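Local structure of acetylxylan esterase / glucomannan deacetylase (2WAA) at residues A[34-38]-A[205-210]; A[138-144]-A[181-185]; A[146-150]-A[313-319]; A[165-171]-A[322-326]. The protein removes acetyl groups from plant cell wall polysaccharides, deacetylating xylan and glucomannan with equal efficiency. All coordinates share one frame; numbering follows the deposited sequence.

Contact 1 (A[34-38]-A[205-210])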
loop_
_atom_site.group_PDB
_atom_site.type_symbol
_atom_site.label_atom_id
_atom_site.label_comp_id
_atom_site.label_asym_id
_atom_site.label_seq_id
_atom_site.Cartn_x
_atom_site.Cartn_y
_atom_site.Cartn_z
ATOM N N LEU A 34 1.256 -4.985 -16.753
ATOM C CA LEU A 34 0.768 -4.142 -15.650
ATOM C C LEU A 34 1.925 -3.365 -15.086
ATOM O O LEU A 34 3.030 -3.885 -14.900
ATOM C CB LEU A 34 0.195 -5.005 -14.513
ATOM C CG LEU A 34 -1.002 -5.850 -14.913
ATOM C CD1 LEU A 34 -1.345 -6.664 -13.606
ATOM C CD2 LEU A 34 -2.107 -4.917 -15.370
ATOM N N THR A 35 1.642 -2.103 -14.773
ATOM C CA THR A 35 2.631 -1.251 -14.124
ATOM C C THR A 35 2.040 -0.735 -12.814
ATOM O O THR A 35 0.845 -0.424 -12.750
ATOM C CB THR A 35 3.043 -0.080 -15.062
ATOM O OG1 THR A 35 3.583 -0.624 -16.275
ATOM C CG2 THR A 35 4.144 0.742 -14.415
ATOM N N PHE A 36 2.882 -0.677 -11.795
ATOM C CA PHE A 36 2.431 -0.240 -10.497
ATOM C C PHE A 36 3.511 0.478 -9.717
ATOM O O PHE A 36 4.722 0.263 -9.928
ATOM C CB PHE A 36 1.872 -1.447 -9.705
ATOM C CG PHE A 36 2.725 -2.687 -9.771
ATOM C CD1 PHE A 36 3.703 -2.949 -8.802
ATOM C CD2 PHE A 36 2.549 -3.595 -10.815
ATOM C CE1 PHE A 36 4.501 -4.077 -8.866
ATOM C CE2 PHE A 36 3.340 -4.758 -10.890
ATOM C CZ PHE A 36 4.326 -4.989 -9.904
ATOM N N GLY A 37 3.056 1.359 -8.810
ATOM C CA GLY A 37 3.955 2.198 -8.054
ATOM C C GLY A 37 3.678 2.187 -6.548
ATOM O O GLY A 37 4.594 2.419 -5.777
ATOM N N TYR A 38 2.429 1.988 -6.136
ATOM C CA TYR A 38 2.132 1.999 -4.695
ATOM C C TYR A 38 2.660 0.738 -4.025
ATOM O O TYR A 38 2.732 -0.300 -4.652
ATOM C CB TYR A 38 0.632 2.145 -4.435
ATOM C CG TYR A 38 0.157 3.550 -4.687
ATOM C CD1 TYR A 38 0.562 4.609 -3.857
ATOM C CD2 TYR A 38 -0.662 3.839 -5.777
ATOM C CE1 TYR A 38 0.135 5.904 -4.102
ATOM C CE2 TYR A 38 -1.109 5.166 -6.016
ATOM C CZ TYR A 38 -0.678 6.177 -5.183
ATOM O OH TYR A 38 -1.121 7.490 -5.372
ATOM N N PHE A 205 -2.711 12.811 -5.078
ATOM C CA PHE A 205 -2.246 11.468 -5.482
ATOM C C PHE A 205 -3.254 10.378 -5.215
ATOM O O PHE A 205 -3.160 9.302 -5.798
ATOM C CB PHE A 205 -0.811 11.103 -4.987
ATOM C CG PHE A 205 -0.684 10.937 -3.474
ATOM C CD1 PHE A 205 -1.107 9.761 -2.828
ATOM C CD2 PHE A 205 -0.087 11.952 -2.703
ATOM C CE1 PHE A 205 -0.975 9.629 -1.413
ATOM C CE2 PHE A 205 0.048 11.830 -1.291
ATOM C CZ PHE A 205 -0.390 10.647 -0.657
ATOM N N TYR A 206 -4.220 10.638 -4.346
ATOM C CA TYR A 206 -5.321 9.702 -4.144
ATOM C C TYR A 206 -6.057 9.437 -5.481
ATOM O O TYR A 206 -6.719 8.410 -5.647
ATOM C CB TYR A 206 -6.295 10.273 -3.122
ATOM C CG TYR A 206 -7.712 9.771 -3.263
ATOM C CD1 TYR A 206 -8.088 8.546 -2.757
ATOM C CD2 TYR A 206 -8.679 10.566 -3.866
ATOM C CE1 TYR A 206 -9.440 8.096 -2.858
ATOM C CE2 TYR A 206 -10.010 10.140 -3.988
ATOM C CZ TYR A 206 -10.373 8.899 -3.483
ATOM O OH TYR A 206 -11.691 8.494 -3.605
ATOM N N GLN A 207 -5.937 10.380 -6.425
ATOM C CA GLN A 207 -6.595 10.228 -7.716
ATOM C C GLN A 207 -5.785 9.438 -8.738
ATOM O O GLN A 207 -6.305 9.137 -9.811
ATOM C CB GLN A 207 -6.916 11.620 -8.347
ATOM C CG GLN A 207 -7.910 12.504 -7.520
ATOM C CD GLN A 207 -9.373 11.964 -7.406
ATOM O OE1 GLN A 207 -9.758 10.911 -7.982
ATOM N NE2 GLN A 207 -10.202 12.685 -6.601
ATOM N N PHE A 208 -4.534 9.101 -8.429
ATOM C CA PHE A 208 -3.628 8.578 -9.457
ATOM C C PHE A 208 -3.466 7.093 -9.336
ATOM O O PHE A 208 -3.343 6.556 -8.236
ATOM C CB PHE A 208 -2.234 9.195 -9.261
ATOM C CG PHE A 208 -2.199 10.701 -9.376
ATOM C CD1 PHE A 208 -3.141 11.362 -10.157
ATOM C CD2 PHE A 208 -1.178 11.421 -8.769
ATOM C CE1 PHE A 208 -3.079 12.759 -10.298
ATOM C CE2 PHE A 208 -1.126 12.824 -8.901
ATOM C CZ PHE A 208 -2.049 13.467 -9.659
ATOM N N THR A 209 -3.394 6.400 -10.464
ATOM C CA THR A 209 -3.117 4.975 -10.361
ATOM C C THR A 209 -1.685 4.724 -9.879
ATOM O O THR A 209 -1.394 3.760 -9.127
ATOM C CB THR A 209 -3.275 4.348 -11.751
ATOM O OG1 THR A 209 -4.639 4.518 -12.163
ATOM C CG2 THR A 209 -2.925 2.854 -11.726
ATOM N N LEU A 210 -0.770 5.544 -10.394
ATOM C CA LEU A 210 0.630 5.527 -9.951
ATOM C C LEU A 210 1.241 6.842 -10.405
ATOM O O LEU A 210 0.656 7.506 -11.247
ATOM C CB LEU A 210 1.383 4.370 -10.620
ATOM C CG LEU A 210 1.298 4.248 -12.174
ATOM C CD1 LEU A 210 2.058 5.339 -12.913
ATOM C CD2 LEU A 210 1.823 2.866 -12.642
HETATM O O HOH W 1 0.233 1.632 -8.283
#
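Tyr38 reaches across to the turn at Phe205-Phe208 and makes the firm half of this contact. Its OH donates to Phe205 O at 2.8 Å, coming from about 50° above the carbonyl plane rather than along a lone pair. The opposite face of that plane takes the turn's own bond, Phe208 N to Phe205 O at 3.0 Å, which closes a type I turn. Two donors therefore grip one carbonyl oxygen. The hydroxyl also sits at the edge of the Phe205 ring, with OH 3.4 Å from Phe205 CD1. Behind it, the rim of the tyrosine faces two more carbonyls: Tyr38 CE2 lies 3.4 Å from both Phe208 O and Thr209 O. With CG beside its backbone N (chi1 -75°), Tyr38 lays its ring along the loop, and Val182 of strand 177-183 touches both aromatic side chains.

The other half is looser and partly open to solvent. Gly37 lies against Leu210 CB and is joined to the loop by a water that accepts from Gly37 N at 2.9 Å and donates to Thr209 O at 2.8 Å. Beyond it, Leu210 spends one methyl on the strand: CD2 rests 3.6 Å from Thr35 CG2 and beside Thr35 O, while Thr35 OG1 turns to Thr113.

The strand belongs to the CE2 N-terminal region and the loop to the GDSL esterase region, so the contact joins the enzyme's two parts. The only direct hydrogen bond between these segments is the tyrosine's, and the ring's polarised C-H edge probably adds a mild attraction to the row of carbonyls; elsewhere a water and a leucine methyl do the bridging.

Contact 2 (A[138-144]-A[181-185]). With ACT (acetate ion), chain C.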
loop_
_atom_site.group_PDB
_atom_site.type_symbol
_atom_site.label_atom_id
_atom_site.label_comp_id
_atom_site.label_asym_id
_atom_site.label_seq_id
_atom_site.Cartn_x
_atom_site.Cartn_y
_atom_site.Cartn_z
ATOM N N LEU A 138 -4.935 5.332 3.493
ATOM C CA LEU A 138 -4.360 6.552 2.865
ATOM C C LEU A 138 -3.341 7.145 3.845
ATOM O O LEU A 138 -3.613 7.261 5.057
ATOM C CB LEU A 138 -5.444 7.608 2.652
ATOM C CG LEU A 138 -6.641 7.138 1.831
ATOM C CD1 LEU A 138 -7.775 8.174 1.772
ATOM C CD2 LEU A 138 -6.202 6.735 0.448
ATOM N N GLY A 139 -2.184 7.551 3.358
ATOM C CA GLY A 139 -1.251 8.127 4.303
ATOM C C GLY A 139 0.103 8.501 3.713
ATOM O O GLY A 139 0.245 8.755 2.522
ATOM N N ASP A 140 1.084 8.516 4.592
ATOM C CA ASP A 140 2.433 8.916 4.239
ATOM C C ASP A 140 3.387 7.719 4.372
ATOM O O ASP A 140 2.957 6.586 4.233
ATOM C CB ASP A 140 2.827 10.111 5.129
ATOM C CG ASP A 140 2.673 9.821 6.642
ATOM O OD1 ASP A 140 2.896 8.666 7.129
ATOM O OD2 ASP A 140 2.301 10.777 7.374
ATOM N N SER A 141 4.677 7.953 4.630
ATOM C CA SER A 141 5.644 6.847 4.562
ATOM C C SER A 141 5.416 5.744 5.580
ATOM O O SER A 141 5.846 4.613 5.326
ATOM C CB SER A 141 7.130 7.317 4.737
ATOM O OG SER A 141 7.298 7.750 6.079
ATOM N N VAL A 142 4.781 6.049 6.721
ATOM C CA VAL A 142 4.500 4.991 7.701
ATOM C C VAL A 142 3.530 3.957 7.036
ATOM O O VAL A 142 3.744 2.753 7.102
ATOM C CB VAL A 142 3.886 5.562 8.972
ATOM C CG1 VAL A 142 3.591 4.408 9.967
ATOM C CG2 VAL A 142 4.874 6.612 9.603
ATOM N N THR A 143 2.492 4.458 6.386
ATOM C CA THR A 143 1.554 3.592 5.655
ATOM C C THR A 143 2.298 2.862 4.525
ATOM O O THR A 143 1.964 1.701 4.187
ATOM C CB THR A 143 0.340 4.399 5.134
ATOM O OG1 THR A 143 -0.413 4.925 6.238
ATOM C CG2 THR A 143 -0.617 3.538 4.246
ATOM N N CYS A 144 3.305 3.525 3.935
ATOM C CA CYS A 144 4.068 2.929 2.854
ATOM C C CYS A 144 5.093 1.894 3.338
ATOM O O CYS A 144 5.731 1.295 2.513
ATOM C CB CYS A 144 4.859 3.992 2.076
ATOM S SG CYS A 144 3.918 4.871 0.935
ATOM N N LEU A 181 -2.885 0.196 -0.402
ATOM C CA LEU A 181 -2.152 1.275 0.265
ATOM C C LEU A 181 -2.007 2.428 -0.759
ATOM O O LEU A 181 -1.522 2.203 -1.905
ATOM C CB LEU A 181 -0.770 0.773 0.684
ATOM C CG LEU A 181 -0.756 -0.486 1.543
ATOM C CD1 LEU A 181 0.700 -0.847 1.915
ATOM C CD2 LEU A 181 -1.638 -0.366 2.849
ATOM N N VAL A 182 -2.464 3.633 -0.401
ATOM C CA VAL A 182 -2.364 4.789 -1.318
ATOM C C VAL A 182 -1.696 5.849 -0.455
ATOM O O VAL A 182 -2.349 6.520 0.336
ATOM C CB VAL A 182 -3.753 5.216 -1.863
ATOM C CG1 VAL A 182 -3.685 6.581 -2.615
ATOM C CG2 VAL A 182 -4.267 4.133 -2.826
ATOM N N CYS A 183 -0.378 5.937 -0.578
ATOM C CA CYS A 183 0.441 6.676 0.384
ATOM C C CYS A 183 1.665 7.171 -0.377
ATOM O O CYS A 183 2.044 6.602 -1.416
ATOM C CB CYS A 183 0.834 5.782 1.556
ATOM S SG CYS A 183 1.487 4.153 0.976
ATOM N N TRP A 184 2.298 8.214 0.145
ATOM C CA TRP A 184 3.499 8.760 -0.499
ATOM C C TRP A 184 4.379 9.352 0.586
ATOM O O TRP A 184 3.951 10.287 1.310
ATOM C CB TRP A 184 3.095 9.845 -1.512
ATOM C CG TRP A 184 4.157 10.106 -2.557
ATOM C CD1 TRP A 184 5.401 10.589 -2.338
ATOM C CD2 TRP A 184 4.034 9.926 -3.968
ATOM N NE1 TRP A 184 6.089 10.724 -3.522
ATOM C CE2 TRP A 184 5.263 10.297 -4.541
ATOM C CE3 TRP A 184 3.015 9.446 -4.797
ATOM C CZ2 TRP A 184 5.495 10.241 -5.910
ATOM C CZ3 TRP A 184 3.252 9.370 -6.166
ATOM C CH2 TRP A 184 4.488 9.767 -6.707
ATOM N N GLY A 185 5.596 8.850 0.719
ATOM C CA GLY A 185 6.484 9.406 1.744
ATOM C C GLY A 185 6.718 10.908 1.626
ATOM O O GLY A 185 6.903 11.454 0.523
HETATM C C ACT C . 6.907 10.461 6.276
HETATM O O ACT C . 8.182 10.533 6.171
HETATM O OXT ACT C . 6.278 10.412 5.193
HETATM C CH3 ACT C . 6.176 10.428 7.592
#
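Cys144 turns SG beside its own backbone N (chi1 -80°), while Cys183 holds SG between its backbone N and carbonyl carbon (chi1 48°); together these torsions bring the two sulfurs together as a disulfide. The SG-SG distance between Cys144 and Cys183 is 2.5 Å, longer than in an ordinary disulfide, so this detail of the model is uncertain. The bridge ties the end of strand 177-183 to the turn that follows strand 133-139, within the beta-alpha-beta unit of strand 133-139, helix 167-174 and strand 177-183, part of the parallel sheet of the SGNH hydrolase fold.

Two backbone bonds set the register: Gly139 N to Val182 O and Trp184 N to Gly139 O, both 3.2 Å. On one face of the sheet Leu138 and Val182 point the same way, side by side, with Leu138 CD2 3.7 Å from Val182 CB. Across from them, Thr143 packs CG2 against Cys183 CB at 3.8 Å, and its OG1 is hydrogen-bonded to Tyr167 OH.

Gly139-Asp140-Ser141 is the Gly-Asp-Ser signature of this family, and Ser141 is the probable nucleophile. Asp140 OD1 accepts from Val142 N at 3.3 Å, an Asx turn that shapes the bend around the serine. An acetate ion occupies the site, held also by Gly186 N, Asn236 ND2 and His316 NE2. Ser141 N donates to acetate OXT at 3.0 Å, with an angle of 158° at the hydrogen.

Contact 3 (A[146-150]-A[313-319]). With ACT (acetate ion), chain C.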
loop_
_atom_site.group_PDB
_atom_site.type_symbol
_atom_site.label_atom_id
_atom_site.label_comp_id
_atom_site.label_asym_id
_atom_site.label_seq_id
_atom_site.Cartn_x
_atom_site.Cartn_y
_atom_site.Cartn_z
ATOM N N GLU A 146 7.931 2.442 5.119
ATOM C CA GLU A 146 9.331 2.888 5.139
ATOM C C GLU A 146 10.125 2.455 6.400
ATOM O O GLU A 146 9.635 2.575 7.526
ATOM C CB GLU A 146 9.398 4.422 5.003
ATOM C CG GLU A 146 10.883 4.971 5.161
ATOM C CD GLU A 146 11.004 6.439 4.707
ATOM O OE1 GLU A 146 10.041 7.019 4.170
ATOM O OE2 GLU A 146 12.119 7.015 4.829
ATOM N N ALA A 147 11.322 1.895 6.163
ATOM C CA ALA A 147 12.312 1.589 7.239
ATOM C C ALA A 147 11.920 0.427 8.138
ATOM O O ALA A 147 12.565 0.181 9.180
ATOM C CB ALA A 147 12.618 2.856 8.079
ATOM N N ILE A 148 10.914 -0.342 7.738
ATOM C CA ILE A 148 10.596 -1.549 8.512
ATOM C C ILE A 148 11.764 -2.531 8.506
ATOM O O ILE A 148 12.017 -3.199 9.546
ATOM C CB ILE A 148 9.273 -2.183 8.027
ATOM C CG1 ILE A 148 8.125 -1.218 8.415
ATOM C CG2 ILE A 148 9.072 -3.600 8.567
ATOM C CD1 ILE A 148 6.777 -1.661 7.915
ATOM N N ASP A 149 12.469 -2.649 7.375
ATOM C CA ASP A 149 13.538 -3.660 7.276
ATOM C C ASP A 149 14.926 -3.051 7.439
ATOM O O ASP A 149 15.881 -3.502 6.812
ATOM C CB ASP A 149 13.481 -4.471 5.955
ATOM C CG ASP A 149 12.399 -5.559 5.955
ATOM O OD1 ASP A 149 11.742 -5.815 7.004
ATOM O OD2 ASP A 149 12.157 -6.152 4.865
ATOM N N ARG A 150 15.030 -2.028 8.278
ATOM C CA ARG A 150 16.300 -1.356 8.516
ATOM C C ARG A 150 17.217 -2.379 9.160
ATOM O O ARG A 150 16.765 -3.277 9.859
ATOM C CB ARG A 150 16.103 -0.193 9.504
ATOM C CG ARG A 150 15.917 -0.693 10.961
ATOM C CD ARG A 150 15.383 0.391 11.936
ATOM N NE ARG A 150 14.011 0.781 11.573
ATOM C CZ ARG A 150 13.348 1.842 12.017
ATOM N NH1 ARG A 150 13.882 2.670 12.925
ATOM N NH2 ARG A 150 12.122 2.049 11.535
ATOM N N SER A 313 18.440 4.494 14.950
ATOM C CA SER A 313 18.800 4.632 13.527
ATOM C C SER A 313 17.811 5.403 12.656
ATOM O O SER A 313 18.198 5.912 11.613
ATOM C CB SER A 313 19.050 3.273 12.884
ATOM O OG SER A 313 17.930 2.408 13.038
ATOM N N ASP A 314 16.532 5.447 13.040
ATOM C CA ASP A 314 15.520 6.097 12.189
ATOM C C ASP A 314 14.260 6.316 13.033
ATOM O O ASP A 314 13.832 5.419 13.756
ATOM C CB ASP A 314 15.278 5.201 10.979
ATOM C CG ASP A 314 14.554 5.908 9.839
ATOM O OD1 ASP A 314 13.439 6.375 10.097
ATOM O OD2 ASP A 314 15.094 6.007 8.695
ATOM N N ALA A 315 13.697 7.519 12.978
ATOM C CA ALA A 315 12.475 7.832 13.744
ATOM C C ALA A 315 11.230 7.144 13.195
ATOM O O ALA A 315 10.217 7.113 13.874
ATOM C CB ALA A 315 12.236 9.345 13.783
ATOM N N HIS A 316 11.277 6.589 11.968
ATOM C CA HIS A 316 10.095 5.889 11.460
ATOM C C HIS A 316 9.833 4.679 12.344
ATOM O O HIS A 316 10.777 4.043 12.809
ATOM C CB HIS A 316 10.299 5.397 10.017
ATOM C CG HIS A 316 10.197 6.484 8.995
ATOM N ND1 HIS A 316 11.276 7.258 8.643
ATOM C CD2 HIS A 316 9.155 6.913 8.237
ATOM C CE1 HIS A 316 10.903 8.139 7.724
ATOM N NE2 HIS A 316 9.616 7.954 7.465
ATOM N N PRO A 317 8.552 4.331 12.570
ATOM C CA PRO A 317 8.259 3.189 13.420
ATOM C C PRO A 317 8.989 1.918 12.953
ATOM O O PRO A 317 9.077 1.642 11.730
ATOM C CB PRO A 317 6.733 3.049 13.308
ATOM C CG PRO A 317 6.255 4.511 13.160
ATOM C CD PRO A 317 7.338 5.139 12.270
ATOM N N THR A 318 9.484 1.148 13.916
ATOM C CA THR A 318 10.154 -0.104 13.601
ATOM C C THR A 318 9.163 -1.218 13.227
ATOM O O THR A 318 7.947 -1.067 13.367
ATOM C CB THR A 318 10.917 -0.633 14.844
ATOM O OG1 THR A 318 9.989 -0.835 15.916
ATOM C CG2 THR A 318 11.998 0.348 15.293
ATOM N N LYS A 319 9.709 -2.341 12.758
ATOM C CA LYS A 319 8.896 -3.524 12.485
ATOM C C LYS A 319 8.088 -3.917 13.707
ATOM O O LYS A 319 6.883 -4.165 13.587
ATOM C CB LYS A 319 9.792 -4.692 12.044
ATOM C CG LYS A 319 9.020 -6.042 11.820
ATOM C CD LYS A 319 9.956 -7.134 11.241
ATOM C CE LYS A 319 10.434 -6.661 9.833
ATOM N NZ LYS A 319 11.448 -7.553 9.053
HETATM C C ACT C . 6.907 10.461 6.276
HETATM O O ACT C . 8.182 10.533 6.171
HETATM O OXT ACT C . 6.278 10.412 5.193
HETATM C CH3 ACT C . 6.176 10.428 7.592
HETATM O O HOH W 2 7.807 2.935 9.575
HETATM O O HOH W 3 12.453 -2.013 11.972
#
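Arg150 stretches across to the loop 313-319 and buries more of itself than any other residue here. A bend at chi3 (66°) swings its guanidinium in among backbone carbonyls. NH2 donates to His316 O at 2.7 Å, close to the guanidinium plane but well above the carbonyl's own plane, and NH1 donates to Asp314 O at 2.9 Å. From the same side chain, NE donates to Ala147 O at 2.9 Å, within its own turn. Asp314 CB and Thr318 CA cover opposite faces of the group, and Asp311 pairs with NH1 as a salt bridge.

Lys319 works at the far end, where the loop runs into helix 319-337. Its NZ forms a salt bridge with Asp149 OD1 at 2.7 Å, and its CE lies on Ile148 CG2 at 3.6 Å. Nearby, one water donates to Ile148 O and accepts from Lys319 N.

His316 is the third, and it belongs to the probable active site. Glu146 covers one ring face: CG stands 3.9 Å over the His316 ring centroid in a CH-pi contact, and the carboxylate lies stacked, its plane 22° from the ring's. In the ring plane, ND1 donates to the syn lone pair of Asp314 OD1 at 2.8 Å, while His316 N takes the anti lone pair. Farther along the ring edge NE2 donates to the bound acetate O at 3.2 Å and makes a weak hydrogen bond with Ser141 OG.

Asp314 and His316 are the probable charge relay partners of Ser141. The backbone bond from His316 N holds the carboxylate of Asp314, and the bond from ND1 then sets the turn of the imidazole; Lys156, in salt bridges with Asp314 OD2 and Glu146 OE2, ties the two carboxylates together.

Contact 4 (A[165-171]-A[322-326])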
loop_
_atom_site.group_PDB
_atom_site.type_symbol
_atom_site.label_atom_id
_atom_site.label_comp_id
_atom_site.label_asym_id
_atom_site.label_seq_id
_atom_site.Cartn_x
_atom_site.Cartn_y
_atom_site.Cartn_z
ATOM N N GLU A 165 4.733 -6.385 6.123
ATOM C CA GLU A 165 4.829 -6.238 7.568
ATOM C C GLU A 165 4.490 -4.852 8.076
ATOM O O GLU A 165 4.674 -4.553 9.271
ATOM C CB GLU A 165 6.218 -6.690 8.050
ATOM C CG GLU A 165 6.318 -8.188 7.763
ATOM C CD GLU A 165 7.545 -8.821 8.305
ATOM O OE1 GLU A 165 8.597 -8.715 7.651
ATOM O OE2 GLU A 165 7.438 -9.426 9.398
ATOM N N SER A 166 3.944 -4.029 7.191
ATOM C CA SER A 166 3.451 -2.708 7.600
ATOM C C SER A 166 2.103 -2.824 8.333
ATOM O O SER A 166 1.337 -3.781 8.107
ATOM C CB SER A 166 3.342 -1.790 6.370
ATOM O OG SER A 166 2.218 -2.166 5.543
ATOM N N TYR A 167 1.779 -1.841 9.192
ATOM C CA TYR A 167 0.593 -1.960 9.997
ATOM C C TYR A 167 -0.666 -2.111 9.128
ATOM O O TYR A 167 -1.603 -2.821 9.526
ATOM C CB TYR A 167 0.427 -0.769 10.970
ATOM C CG TYR A 167 -0.116 0.468 10.278
ATOM C CD1 TYR A 167 -1.481 0.739 10.307
ATOM C CD2 TYR A 167 0.738 1.336 9.568
ATOM C CE1 TYR A 167 -2.046 1.899 9.654
ATOM C CE2 TYR A 167 0.209 2.480 8.898
ATOM C CZ TYR A 167 -1.192 2.735 8.968
ATOM O OH TYR A 167 -1.712 3.841 8.337
ATOM N N GLY A 168 -0.687 -1.458 7.964
ATOM C CA GLY A 168 -1.883 -1.492 7.086
ATOM C C GLY A 168 -2.121 -2.913 6.564
ATOM O O GLY A 168 -3.255 -3.399 6.593
ATOM N N MET A 169 -1.055 -3.583 6.142
ATOM C CA MET A 169 -1.206 -4.972 5.661
ATOM C C MET A 169 -1.459 -5.971 6.799
ATOM O O MET A 169 -2.280 -6.891 6.637
ATOM C CB MET A 169 -0.069 -5.400 4.739
ATOM C CG MET A 169 0.080 -4.466 3.498
ATOM S SD MET A 169 0.905 -5.326 2.104
ATOM C CE MET A 169 -0.480 -6.061 1.241
ATOM N N LEU A 170 -0.829 -5.754 7.958
ATOM C CA LEU A 170 -1.079 -6.645 9.112
ATOM C C LEU A 170 -2.504 -6.500 9.599
ATOM O O LEU A 170 -3.113 -7.506 9.944
ATOM C CB LEU A 170 -0.140 -6.325 10.288
ATOM C CG LEU A 170 1.315 -6.645 9.985
ATOM C CD1 LEU A 170 2.155 -6.132 11.129
ATOM C CD2 LEU A 170 1.470 -8.137 9.812
ATOM N N THR A 171 -3.032 -5.259 9.630
ATOM C CA THR A 171 -4.394 -4.990 10.047
ATOM C C THR A 171 -5.409 -5.656 9.079
ATOM O O THR A 171 -6.365 -6.288 9.541
ATOM C CB THR A 171 -4.643 -3.480 10.158
ATOM O OG1 THR A 171 -3.759 -2.932 11.172
ATOM C CG2 THR A 171 -6.066 -3.185 10.536
ATOM N N HIS A 322 5.248 -1.390 14.133
ATOM C CA HIS A 322 4.144 -1.635 13.181
ATOM C C HIS A 322 3.231 -2.767 13.653
ATOM O O HIS A 322 2.029 -2.708 13.503
ATOM C CB HIS A 322 4.697 -1.960 11.796
ATOM C CG HIS A 322 4.972 -0.746 10.963
ATOM N ND1 HIS A 322 4.079 -0.263 10.027
ATOM C CD2 HIS A 322 6.044 0.089 10.936
ATOM C CE1 HIS A 322 4.576 0.833 9.466
ATOM N NE2 HIS A 322 5.776 1.070 9.997
ATOM N N ALA A 323 3.816 -3.841 14.198
ATOM C CA ALA A 323 3.000 -4.930 14.740
ATOM C C ALA A 323 2.135 -4.418 15.894
ATOM O O ALA A 323 0.938 -4.728 15.967
ATOM C CB ALA A 323 3.921 -6.093 15.207
ATOM N N ALA A 324 2.726 -3.571 16.743
ATOM C CA ALA A 324 1.965 -2.984 17.864
ATOM C C ALA A 324 0.826 -2.116 17.328
ATOM O O ALA A 324 -0.286 -2.122 17.878
ATOM C CB ALA A 324 2.873 -2.188 18.788
ATOM N N MET A 325 1.103 -1.354 16.252
ATOM C CA MET A 325 0.136 -0.454 15.716
ATOM C C MET A 325 -1.091 -1.245 15.191
ATOM O O MET A 325 -2.235 -0.852 15.399
ATOM C CB MET A 325 0.766 0.376 14.562
ATOM C CG MET A 325 1.796 1.404 15.030
ATOM S SD MET A 325 2.617 2.135 13.580
ATOM C CE MET A 325 1.266 2.798 12.715
ATOM N N ALA A 326 -0.839 -2.392 14.561
ATOM C CA ALA A 326 -1.935 -3.181 14.057
ATOM C C ALA A 326 -2.739 -3.734 15.228
ATOM O O ALA A 326 -3.958 -3.756 15.176
ATOM C CB ALA A 326 -1.389 -4.337 13.147
#
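Tyr167 N donates to His322 ND1 at 2.9 Å, the one hydrogen bond directly across these segments. Tyr167 N lies close to the imidazole plane, about 10° out of it, and the ring nitrogen accepts at its edge. Since Ser166 is the N-cap, Tyr167 N is the first amide of helix 167-174, and a side chain of another helix satisfies it. Thr171 OG1 stays within its own helix and donates to Tyr167 O at 2.7 Å.

Aromatic contacts come next. Met325 bends at chi3 (58°) and lays its terminal CE over one face of the Tyr167 ring, 3.8 Å from the centroid, a CH-pi contact; SD, oblique to the ring, makes the Met-aromatic contact. The Tyr167 and His322 rings meet rim to rim, and Tyr167 OH runs on to Thr143.

Helices 167-174 and 319-337 lie next to each other in the SGNH hydrolase domain, the first linking two strands of its parallel sheet. The short segments here pass 8.3 Å apart and cross at -46°.

Apolar packing fills the rest. Ala326 CB packs 3.7 Å from Leu170 CB, with Thr171 OG1 also beside it at 3.4 Å. Nearer the start of helix 319-337, Leu170 CD1 rests on Ala323 CA at 3.9 Å.

Contacts 1, 2 and 4 are buried, whereas contact 3 lies nearer the surface and relies most on charge. Contact 2 is the closest of the four to the chain's centre and works through strand bonds and sulfur; it holds the two strands of the beta-alpha-beta unit, and contact 4 the helix 167-174 between them. Contact 1 stands apart in joining the N-terminal region to the esterase; it meets contact 2 where Tyr38 and Phe205 pack on Leu181, Cys183 and Trp184. Contacts 2 and 3 share the bound acetate and divide the probable triad between them. Contact 4 continues both: Tyr167 meets Thr143, and His322 packs on Ile148 and Pro317. Contacts 1 and 3 do not touch, lying on opposite sides of the centre.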